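Local coordinates for leucine aminopeptidase 1 (Caenorhabditis elegans, PDB 2HC9) that uses two zinc ions per subunit to cleave the N-terminal amino acid, preferably leucine, from peptides, and probably serves as a digestive enzyme, at the interface of chains A and B. Coordinates in Å, arbitrary orientation; residue numbers count along the deposited sequence, not the author numbering. Chains: chain A/B, Leucine aminopeptidase 1.

The interface of chains A and B. Residues chain A 84-85, 374-375, 399; chain B 404, 406, 409-410.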
ATOM      1  N   GLY A  84     -17.593 -18.800  27.070  1.00 17.78           N
ATOM      2  CA  GLY A  84     -16.477 -18.994  26.109  1.00 17.39           C
ATOM      3  C   GLY A  84     -15.093 -19.047  26.762  1.00 22.80           C
ATOM      4  O   GLY A  84     -14.110 -19.482  26.133  1.00 21.53           O
ATOM      5  N   ASN A  85     -15.029 -18.654  28.036  1.00 18.17           N
ATOM      6  CA  ASN A  85     -13.783 -18.626  28.803  1.00 14.11           C
ATOM      7  C   ASN A  85     -13.575 -19.989  29.476  1.00 20.28           C
ATOM      8  O   ASN A  85     -14.412 -20.873  29.360  1.00 23.38           O
ATOM      9  CB  ASN A  85     -13.893 -17.516  29.851  1.00 18.52           C
ATOM     10  CG  ASN A  85     -12.538 -17.106  30.457  1.00 19.08           C
ATOM     11  OD1 ASN A  85     -11.485 -17.718  30.194  1.00 19.31           O
ATOM     12  ND2 ASN A  85     -12.578 -16.070  31.292  1.00 16.59           N
ATOM     13  N   LEU A 374      -6.524 -16.176  22.354  1.00 16.30           N
ATOM     14  CA  LEU A 374      -6.421 -17.078  23.507  1.00 18.37           C
ATOM     15  C   LEU A 374      -6.866 -18.506  23.186  1.00 21.30           C
ATOM     16  O   LEU A 374      -6.500 -19.443  23.892  1.00 20.66           O
ATOM     17  CB  LEU A 374      -7.273 -16.543  24.669  1.00 18.75           C
ATOM     18  CG  LEU A 374      -6.660 -15.478  25.570  1.00 26.63           C
ATOM     19  CD1 LEU A 374      -6.350 -14.203  24.825  1.00 29.49           C
ATOM     20  CD2 LEU A 374      -7.600 -15.209  26.734  1.00 21.30           C
ATOM     21  N   HIS A 375      -7.660 -18.671  22.121  1.00 19.37           N
ATOM     22  CA  HIS A 375      -8.236 -19.983  21.784  1.00 16.66           C
ATOM     23  C   HIS A 375      -7.546 -20.558  20.542  1.00 16.71           C
ATOM     24  O   HIS A 375      -7.490 -19.898  19.478  1.00 18.37           O
ATOM     25  CB  HIS A 375      -9.736 -19.851  21.434  1.00 14.18           C
ATOM     26  CG  HIS A 375     -10.618 -19.533  22.604  1.00 14.32           C
ATOM     27  ND1 HIS A 375     -10.570 -18.328  23.272  1.00 17.68           N
ATOM     28  CD2 HIS A 375     -11.584 -20.267  23.215  1.00 15.34           C
ATOM     29  CE1 HIS A 375     -11.493 -18.316  24.215  1.00 16.88           C
ATOM     30  NE2 HIS A 375     -12.120 -19.482  24.204  1.00 16.37           N
ATOM     31  N   LEU A 399      -7.053 -22.874  25.868  1.00 17.16           N
ATOM     32  CA  LEU A 399      -8.423 -22.796  25.316  1.00 18.47           C
ATOM     33  C   LEU A 399      -8.502 -23.242  23.873  1.00 14.51           C
ATOM     34  O   LEU A 399      -7.539 -23.078  23.109  1.00 15.43           O
ATOM     35  CB  LEU A 399      -8.965 -21.372  25.449  1.00 15.55           C
ATOM     36  CG  LEU A 399      -9.201 -20.930  26.904  1.00 19.19           C
ATOM     37  CD1 LEU A 399      -9.539 -19.441  26.974  1.00 15.49           C
ATOM     38  CD2 LEU A 399     -10.364 -21.742  27.467  1.00 23.25           C
TER
ATOM     39  N   LEU B 404     -17.514 -17.343  19.409  1.00 16.32           N
ATOM     40  CA  LEU B 404     -17.241 -17.354  20.855  1.00 19.09           C
ATOM     41  C   LEU B 404     -17.955 -16.227  21.565  1.00 16.88           C
ATOM     42  O   LEU B 404     -17.959 -15.069  21.090  1.00 19.18           O
ATOM     43  CB  LEU B 404     -15.737 -17.188  21.141  1.00 20.62           C
ATOM     44  CG  LEU B 404     -14.813 -18.380  20.907  1.00 18.75           C
ATOM     45  CD1 LEU B 404     -13.338 -17.907  20.985  1.00 16.70           C
ATOM     46  CD2 LEU B 404     -15.115 -19.478  21.931  1.00 20.28           C
ATOM     47  N   ALA B 406     -17.526 -14.345  24.899  1.00 15.62           N
ATOM     48  CA  ALA B 406     -16.627 -14.143  26.059  1.00 16.15           C
ATOM     49  C   ALA B 406     -16.398 -12.651  26.363  1.00 15.15           C
ATOM     50  O   ALA B 406     -15.320 -12.132  26.112  1.00 16.51           O
ATOM     51  CB  ALA B 406     -15.290 -14.884  25.827  1.00 16.88           C
ATOM     52  N   LEU B 409     -13.256 -11.930  28.404  1.00 15.57           N
ATOM     53  CA  LEU B 409     -11.953 -12.015  27.718  1.00 16.46           C
ATOM     54  C   LEU B 409     -11.762 -10.916  26.675  1.00 20.04           C
ATOM     55  O   LEU B 409     -10.639 -10.473  26.464  1.00 18.06           O
ATOM     56  CB  LEU B 409     -11.782 -13.372  27.032  1.00 17.50           C
ATOM     57  CG  LEU B 409     -11.669 -14.595  27.956  1.00 16.88           C
ATOM     58  CD1 LEU B 409     -11.484 -15.839  27.048  1.00 14.29           C
ATOM     59  CD2 LEU B 409     -10.483 -14.431  28.937  1.00 16.69           C
ATOM     60  N   PHE B 410     -12.843 -10.502  26.013  1.00 18.79           N
ATOM     61  CA  PHE B 410     -12.712  -9.716  24.781  1.00 17.08           C
ATOM     62  C   PHE B 410     -13.188  -8.266  24.870  1.00 18.80           C
ATOM     63  O   PHE B 410     -12.799  -7.445  24.054  1.00 19.55           O
ATOM     64  CB  PHE B 410     -13.434 -10.404  23.607  1.00 17.79           C
ATOM     65  CG  PHE B 410     -12.992 -11.827  23.337  1.00 17.54           C
ATOM     66  CD1 PHE B 410     -11.665 -12.234  23.547  1.00 16.76           C
ATOM     67  CD2 PHE B 410     -13.904 -12.738  22.793  1.00 15.66           C
ATOM     68  CE1 PHE B 410     -11.255 -13.544  23.267  1.00 17.94           C
ATOM     69  CE2 PHE B 410     -13.516 -14.071  22.486  1.00 20.17           C
ATOM     70  CZ  PHE B 410     -12.178 -14.475  22.721  1.00 18.91           C
TER
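B:Leu409 pushes its forked tip into chain A, where A:Asn85, A:Leu374 and A:His375 receive it. The fork lies against the carboxamide of A:Asn85, whose CG comes 3.6 Å from CG of B:Leu409; the amide carbon and both its polar atoms pack on the leucine branches. The amide of A:Asn85 reaches this leucine because chi1 (-164°) swings CG away from the backbone N, beside the carbonyl carbon. CD2 of B:Leu409 meets CD2 of A:Leu374 at 3.7 Å. Its other methyl, CD1 of B:Leu409, approaches the imidazole carbon CE1 of A:His375 at 3.8 Å and faces CD1 of A:Leu399 more loosely, tip to tip.

The imidazole of A:His375 is itself sandwiched. B:Leu404 arrives from the opposite direction and sets its CD1 methyl over the centre of one face, 3.5 Å from the ring centroid, in a CH-pi contact; CB of A:Leu399 backs the other face nearer the rim. A hydrogen bond from A:His375 NE2 to the backbone O of A:Gly84 (2.8 Å), almost in the ring plane, helps to set the ring's rotation, together with the packing on both faces, and ties the A:Gly84–A:Asn85 loop to the histidine. Replacing A:His375 with an alanine would probably leave the B:Leu404 methyl without its aromatic platform and free the A:Gly84 loop to shift away from B:Leu409.

A:Leu374 and A:His375 immediately precede strand 376-380, and A:Leu399 precedes strand 400-402; chain B contributes the short helix 407-410 and the loop before it. The patch recurs across a two-fold axis within the deposited hexamer, suggesting a role in assembly; its centre lies about 24 Å from A:Lys264 of the active site, away from the catalytic centre.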